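Local coordinates for protein immunoreactive 84kD antigen PG93 (Porphyromonas gingivalis, PDB 5M11) that serves as an essential bacterial-surface component of the type-IX secretion system, binds calcium and zinc ions, and probably takes part in exporting and processing secreted proteins, at residues W13-A18 against D55-L60; P630-N635 against I650-G655; V700-T705 against Y737-Y742. All blocks are in the same frame, centred on the assembly; numbering follows the deposited sequence.

Overall arrangement
Contacts 1 and 2 lie side by side near the centre of the molecule, their centres about 11 Å apart, and each has one segment on the antiparallel sheet ordered 13-16, 655-660, 647-652, 636-642. Strand 13-16 comes from the N-terminus and the other three from far downstream, so this sheet closes a ring of sheets, as in a beta-propeller. Contact 1 ties it to the loop after strand 52-54, which belongs to another ring. Contact 3 lies in a separate sheet nearer the C-terminus, its centre about 35 Å from contact 1 and 36 Å from contact 2. The three follow one another along the chain, running from the propeller region to the C-terminal beta domain.

Contact 1: W13-A18 against D55-L60; sequences WNTLLA and DRISGL
The indole of Trp13 carries Pro630 over one face, with Pro630 CD 3.5 Å from Trp13 NE1, while Ile650 CD1 comes in from the other side, beyond the corner at CZ3. Phe624 meets this indole edge-to-face, and Phe659 meets it with the ring planes inclined by about 55°. The second flat group is the carboxylate of Asp55, whose two oxygens do different jobs. Its OD2 takes the hydroxyl of Thr15 on the anti lone pair, the one turned away from OD1, with 2.7 Å between Thr15 OG1 and Asp55 OD2. Its OD1 accepts a weak, bent bond from Ser58 N at 3.0 Å, which helps hold the carboxylate in place. Strand 13-16 is the N-terminal edge strand of a sheet whose other three strands come from residues 636-660, the circular closure characteristic of beta-propellers; segment 55-60 is a loop of a different ring of sheets, so the contact spans the two. Thr15 OG1 and Asp55 CG both occupy the crowded position between backbone N and carbonyl carbon (chi1 59° and 56°), and the side chains meet tip to tip. That leaves Thr15 CG2 beside its own backbone N, where it touches Ile57 CD1 at 4.0 Å. The same Ile57 CD1 also lies 3.9 Å from Trp13 O, laying the isoleucine tip along the strand backbone.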
# COMPACT_ATOMS: atom_id res chain seq x y z
N TRP A 13 7.40 11.61 -7.22
CA TRP A 13 6.72 10.53 -6.47
C TRP A 13 5.42 11.02 -5.90
O TRP A 13 5.35 12.15 -5.39
CB TRP A 13 7.59 9.99 -5.31
CG TRP A 13 8.82 9.23 -5.72
CD1 TRP A 13 10.04 9.76 -6.01
CD2 TRP A 13 8.96 7.80 -5.81
NE1 TRP A 13 10.93 8.74 -6.30
CE2 TRP A 13 10.30 7.53 -6.18
CE3 TRP A 13 8.09 6.72 -5.60
CZ2 TRP A 13 10.78 6.23 -6.37
CZ3 TRP A 13 8.57 5.43 -5.78
CH2 TRP A 13 9.89 5.19 -6.17
N ASN A 14 4.39 10.17 -5.92
CA ASN A 14 3.10 10.47 -5.32
C ASN A 14 2.44 9.19 -4.77
O ASN A 14 2.78 8.09 -5.22
CB ASN A 14 2.18 11.20 -6.30
CG ASN A 14 1.96 12.63 -5.89
OD1 ASN A 14 2.51 13.56 -6.50
ND2 ASN A 14 1.21 12.85 -4.80
N THR A 15 1.52 9.34 -3.78
CA THR A 15 0.81 8.20 -3.19
C THR A 15 -0.70 8.31 -3.43
O THR A 15 -1.29 9.39 -3.27
CB THR A 15 1.11 8.03 -1.71
OG1 THR A 15 0.73 9.21 -1.03
CG2 THR A 15 2.57 7.75 -1.42
N LEU A 16 -1.31 7.17 -3.81
CA LEU A 16 -2.74 7.06 -4.09
C LEU A 16 -3.39 6.12 -3.04
O LEU A 16 -3.71 4.94 -3.28
CB LEU A 16 -2.93 6.60 -5.56
CG LEU A 16 -2.52 7.62 -6.65
CD1 LEU A 16 -2.27 6.94 -7.95
CD2 LEU A 16 -3.65 8.65 -6.90
N LEU A 17 -3.51 6.67 -1.83
CA LEU A 17 -3.97 5.97 -0.64
C LEU A 17 -5.47 6.11 -0.42
O LEU A 17 -6.08 7.08 -0.87
CB LEU A 17 -3.18 6.45 0.61
CG LEU A 17 -1.67 6.06 0.62
CD1 LEU A 17 -0.96 6.57 1.83
CD2 LEU A 17 -1.47 4.54 0.52
N ALA A 18 -6.05 5.10 0.27
CA ALA A 18 -7.46 4.96 0.59
C ALA A 18 -7.84 5.54 1.99
O ALA A 18 -7.10 5.41 2.97
CB ALA A 18 -7.84 3.49 0.53
N ASP A 55 0.69 12.42 4.35
CA ASP A 55 1.57 11.27 4.06
C ASP A 55 3.06 11.61 4.29
O ASP A 55 3.39 12.70 4.79
CB ASP A 55 1.36 10.78 2.60
CG ASP A 55 1.56 11.83 1.51
OD1 ASP A 55 1.84 13.00 1.85
OD2 ASP A 55 1.41 11.48 0.32
N ARG A 56 3.95 10.68 3.91
CA ARG A 56 5.39 10.84 4.04
C ARG A 56 5.87 11.97 3.15
O ARG A 56 6.87 12.60 3.46
CB ARG A 56 6.09 9.53 3.72
CG ARG A 56 6.41 8.73 4.97
CD ARG A 56 6.92 7.33 4.68
NE ARG A 56 8.26 7.30 4.10
CZ ARG A 56 8.76 6.26 3.44
NH1 ARG A 56 8.03 5.16 3.27
NH2 ARG A 56 9.98 6.32 2.92
N ILE A 57 5.12 12.25 2.07
CA ILE A 57 5.38 13.31 1.11
C ILE A 57 5.07 14.67 1.79
O ILE A 57 5.75 15.65 1.51
CB ILE A 57 4.55 13.03 -0.18
CG1 ILE A 57 5.41 12.36 -1.26
CG2 ILE A 57 3.81 14.26 -0.72
CD1 ILE A 57 4.95 10.99 -1.67
N SER A 58 4.10 14.69 2.71
CA SER A 58 3.68 15.88 3.45
C SER A 58 4.67 16.29 4.58
O SER A 58 4.51 17.37 5.16
CB SER A 58 2.29 15.65 4.05
OG SER A 58 1.89 16.72 4.89
N GLY A 59 5.64 15.44 4.88
CA GLY A 59 6.62 15.69 5.93
C GLY A 59 6.64 14.67 7.05
O GLY A 59 7.49 14.76 7.94
N LEU A 60 5.73 13.69 7.01
CA LEU A 60 5.64 12.63 8.02
C LEU A 60 6.80 11.66 7.85
O LEU A 60 7.31 11.49 6.74
CB LEU A 60 4.28 11.92 7.94
CG LEU A 60 3.10 12.48 8.79
CD1 LEU A 60 2.70 13.89 8.38
CD2 LEU A 60 1.89 11.60 8.63

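Contact 2: P630-N635 against I650-G655; sequences PLLSNN and IGTADG. With CA (calcium ion), chain L.
Thr652 sits at the end of strand 647-652 with its side chain turned into loop 630-635. Its CB packs 3.9 Å from Ser633 CB. OG1 takes the crowded position between backbone N and carbonyl carbon (chi1 67°), and CG2 lies beside the N. OG1 is backed by Leu632 CB and donates to Gly655 O across 2.7 Å, landing on a lone pair in the carbonyl plane. Thr652 N binds the same Gly655 O, so two donors grip that carbonyl and brace the type I turn from Thr652 to Gly655. CG2 reaches the other way, to 3.6 Å from Ser633 O and 3.9 Å from Leu631 CD1; the Leu631 side chain crosses that of Ile650 at about a right angle, CD1 meeting CG2. Next to this, Ala653 N donates to Asn635 O over 2.8 Å, nearly along the C=O axis. Ser633 OG lies anti to its backbone N and accepts from Asn635 N at 3.1 Å, forming an ST turn just before strand 636-642. This loop thus packs on the turn joining strands 647-652 and 655-660 of one four-stranded antiparallel sheet, consistent with a propeller blade; Leu632 also touches Thr15. Asp654, inside the turn, places OD2 2.4 Å from a calcium ion, with Ser633 CB against that oxygen. A turn held by paired bonds presents the metal-binding carboxylate, whose negative charge the bound calcium probably stabilises.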
# COMPACT_ATOMS: atom_id res chain seq x y z
N PRO A 630 11.15 7.70 -1.64
CA PRO A 630 9.86 7.81 -0.93
C PRO A 630 8.98 6.54 -1.03
O PRO A 630 7.88 6.57 -0.47
CB PRO A 630 9.18 9.00 -1.62
CG PRO A 630 10.26 9.70 -2.38
CD PRO A 630 11.17 8.61 -2.80
N LEU A 631 9.47 5.44 -1.69
CA LEU A 631 8.80 4.14 -1.84
C LEU A 631 8.26 3.64 -0.48
O LEU A 631 8.99 3.57 0.51
CB LEU A 631 9.75 3.11 -2.48
CG LEU A 631 9.18 1.73 -2.84
CD1 LEU A 631 8.32 1.79 -4.09
CD2 LEU A 631 10.28 0.75 -3.08
N LEU A 632 6.93 3.37 -0.45
CA LEU A 632 6.18 2.97 0.75
C LEU A 632 6.64 1.63 1.36
O LEU A 632 6.75 1.52 2.58
CB LEU A 632 4.66 2.93 0.45
CG LEU A 632 3.95 4.28 0.36
CD1 LEU A 632 2.54 4.11 -0.19
CD2 LEU A 632 3.88 4.98 1.71
N SER A 633 6.92 0.62 0.50
CA SER A 633 7.35 -0.69 0.95
C SER A 633 8.31 -1.33 -0.04
O SER A 633 8.16 -1.13 -1.25
CB SER A 633 6.14 -1.60 1.14
OG SER A 633 6.50 -2.94 1.43
N ASN A 634 9.30 -2.11 0.47
CA ASN A 634 10.24 -2.86 -0.38
C ASN A 634 9.56 -4.10 -0.99
O ASN A 634 10.12 -4.70 -1.91
CB ASN A 634 11.50 -3.28 0.41
CG ASN A 634 12.42 -2.15 0.82
OD1 ASN A 634 12.58 -1.15 0.11
ND2 ASN A 634 13.09 -2.32 1.96
N ASN A 635 8.37 -4.49 -0.48
CA ASN A 635 7.59 -5.61 -0.99
C ASN A 635 6.51 -5.05 -1.94
O ASN A 635 5.49 -4.49 -1.49
CB ASN A 635 7.01 -6.47 0.15
CG ASN A 635 6.20 -7.69 -0.28
OD1 ASN A 635 6.07 -8.05 -1.47
ND2 ASN A 635 5.61 -8.37 0.70
N ILE A 650 2.78 1.76 -8.89
CA ILE A 650 3.52 0.79 -8.07
C ILE A 650 2.60 0.30 -6.98
O ILE A 650 2.29 1.06 -6.07
CB ILE A 650 4.85 1.42 -7.49
CG1 ILE A 650 5.73 2.07 -8.61
CG2 ILE A 650 5.65 0.42 -6.66
CD1 ILE A 650 6.52 3.35 -8.16
N GLY A 651 2.16 -0.94 -7.10
CA GLY A 651 1.30 -1.54 -6.09
C GLY A 651 2.13 -2.15 -4.99
O GLY A 651 2.53 -3.31 -5.10
N THR A 652 2.48 -1.37 -3.94
CA THR A 652 3.28 -1.93 -2.83
C THR A 652 2.35 -2.63 -1.85
O THR A 652 1.13 -2.43 -1.89
CB THR A 652 4.18 -0.89 -2.11
OG1 THR A 652 3.41 0.09 -1.41
CG2 THR A 652 5.20 -0.23 -3.03
N ALA A 653 2.92 -3.44 -0.95
CA ALA A 653 2.16 -4.15 0.08
C ALA A 653 1.43 -3.16 1.02
O ALA A 653 0.44 -3.52 1.66
CB ALA A 653 3.09 -5.06 0.88
N ASP A 654 1.92 -1.90 1.05
CA ASP A 654 1.38 -0.80 1.85
C ASP A 654 0.64 0.26 0.99
O ASP A 654 0.50 1.40 1.41
CB ASP A 654 2.51 -0.15 2.68
CG ASP A 654 2.89 -0.95 3.90
OD1 ASP A 654 2.23 -0.78 4.96
OD2 ASP A 654 3.83 -1.77 3.81
N GLY A 655 0.17 -0.12 -0.20
CA GLY A 655 -0.58 0.80 -1.05
C GLY A 655 0.02 1.26 -2.37
O GLY A 655 1.17 0.97 -2.69
CA CA L . 5.18 -1.68 5.79

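Contact 3: V700-T705 against Y737-Y742; sequences VKITDT and YAVAVY
CG1 of Val700 and of Val739 both stand anti to their backbone N (chi1 177° and -177°), which sets the two valines side by side, pointing the same way, with the CG1 atoms 3.8 Å apart. Val741 has the same torsion, and its CG2 runs alongside Val700 CG2. Ile702 shares their face of the sheet, its CG1 meeting Val739 CG2 at 4.3 Å. On the opposite face, Lys701 CG is folded into the crowded position between N and carbonyl carbon, bringing it 3.7 Å from Ala740 CB before the chain bends at chi3 and chi4 to take NZ to Gln712. Thr703 OG1 has the same crowded placement and rests on Ala738 CB at 3.8 Å. The backbones form an antiparallel pairing: Lys701 with Ala740 and Thr703 with Ala738 are hydrogen-bonded pairs, and Val700 with Val741 and Ile702 with Val739 are non-hydrogen-bonded ones. The straightest bond runs from Ala740 N to Lys701 O, 2.9 Å long and 177° at the hydrogen, while Thr703 N and Ala738 O also meet at 2.9 Å. Past the pairing, Asp704 CA lies obliquely against the Tyr737 ring, whose OH binds Ala733 O. The arrangement is consistent with the beta-sandwich C-terminal domain of type-IX secretion proteins. The two strands fill the middle of a four-stranded antiparallel sheet, strand 709-714 flanking 699-703 and strand 749-756 flanking 735-742.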
# COMPACT_ATOMS: atom_id res chain seq x y z
N VAL A 700 22.13 14.57 -23.21
CA VAL A 700 22.42 15.70 -22.31
C VAL A 700 23.93 15.90 -22.36
O VAL A 700 24.67 14.98 -22.00
CB VAL A 700 21.86 15.50 -20.86
CG1 VAL A 700 22.25 16.65 -19.93
CG2 VAL A 700 20.35 15.32 -20.87
N LYS A 701 24.38 17.08 -22.85
CA LYS A 701 25.81 17.41 -22.95
C LYS A 701 26.12 18.80 -22.35
O LYS A 701 25.40 19.77 -22.61
CB LYS A 701 26.36 17.28 -24.39
CG LYS A 701 25.84 18.29 -25.41
CD LYS A 701 26.20 17.93 -26.85
CE LYS A 701 25.07 17.29 -27.60
NZ LYS A 701 24.78 15.91 -27.12
N ILE A 702 27.17 18.86 -21.52
CA ILE A 702 27.60 20.08 -20.83
C ILE A 702 28.84 20.64 -21.53
O ILE A 702 29.83 19.93 -21.72
CB ILE A 702 27.85 19.82 -19.31
CG1 ILE A 702 26.60 19.17 -18.66
CG2 ILE A 702 28.24 21.12 -18.58
CD1 ILE A 702 26.83 18.43 -17.37
N THR A 703 28.77 21.92 -21.94
CA THR A 703 29.88 22.62 -22.61
C THR A 703 30.22 23.94 -21.95
O THR A 703 29.36 24.58 -21.34
CB THR A 703 29.55 22.92 -24.09
OG1 THR A 703 28.50 23.88 -24.17
CG2 THR A 703 29.25 21.69 -24.90
N ASP A 704 31.47 24.40 -22.16
CA ASP A 704 31.93 25.71 -21.70
C ASP A 704 31.42 26.75 -22.70
O ASP A 704 30.84 26.38 -23.73
CB ASP A 704 33.46 25.75 -21.52
CG ASP A 704 34.32 25.42 -22.74
OD1 ASP A 704 33.75 25.10 -23.80
OD2 ASP A 704 35.56 25.46 -22.62
N THR A 705 31.63 28.05 -22.41
CA THR A 705 31.17 29.14 -23.28
C THR A 705 31.80 29.00 -24.68
O THR A 705 31.17 29.39 -25.66
CB THR A 705 31.40 30.51 -22.65
OG1 THR A 705 31.46 30.39 -21.23
CG2 THR A 705 30.32 31.51 -23.03
N TYR A 737 28.30 27.75 -17.89
CA TYR A 737 28.30 26.45 -18.54
C TYR A 737 26.93 26.23 -19.17
O TYR A 737 25.98 26.95 -18.84
CB TYR A 737 28.70 25.34 -17.53
CG TYR A 737 30.13 25.51 -17.06
CD1 TYR A 737 31.19 24.93 -17.74
CD2 TYR A 737 30.44 26.35 -15.98
CE1 TYR A 737 32.51 25.14 -17.35
CE2 TYR A 737 31.76 26.59 -15.60
CZ TYR A 737 32.79 25.98 -16.29
OH TYR A 737 34.09 26.18 -15.92
N ALA A 738 26.85 25.31 -20.14
CA ALA A 738 25.61 25.08 -20.86
C ALA A 738 25.27 23.62 -20.95
O ALA A 738 26.14 22.77 -21.11
CB ALA A 738 25.70 25.66 -22.25
N VAL A 739 23.97 23.36 -20.86
CA VAL A 739 23.36 22.04 -20.92
C VAL A 739 22.51 21.99 -22.20
O VAL A 739 21.52 22.73 -22.34
CB VAL A 739 22.52 21.79 -19.63
CG1 VAL A 739 21.92 20.40 -19.62
CG2 VAL A 739 23.37 22.02 -18.39
N ALA A 740 22.96 21.16 -23.16
CA ALA A 740 22.26 20.96 -24.41
C ALA A 740 21.51 19.65 -24.33
O ALA A 740 22.12 18.59 -24.14
CB ALA A 740 23.23 20.96 -25.57
N VAL A 741 20.18 19.73 -24.40
CA VAL A 741 19.28 18.58 -24.31
C VAL A 741 18.63 18.35 -25.66
O VAL A 741 17.89 19.20 -26.14
CB VAL A 741 18.20 18.72 -23.19
CG1 VAL A 741 17.35 17.46 -23.10
CG2 VAL A 741 18.84 19.04 -21.84
N TYR A 742 18.88 17.18 -26.25
CA TYR A 742 18.27 16.81 -27.51
C TYR A 742 17.51 15.49 -27.39
O TYR A 742 18.09 14.49 -26.96
CB TYR A 742 19.32 16.73 -28.63
CG TYR A 742 18.77 16.26 -29.96
CD1 TYR A 742 18.02 17.11 -30.78
CD2 TYR A 742 18.98 14.96 -30.41
CE1 TYR A 742 17.52 16.68 -32.00
CE2 TYR A 742 18.48 14.52 -31.63
CZ TYR A 742 17.74 15.38 -32.42
OH TYR A 742 17.25 14.95 -33.63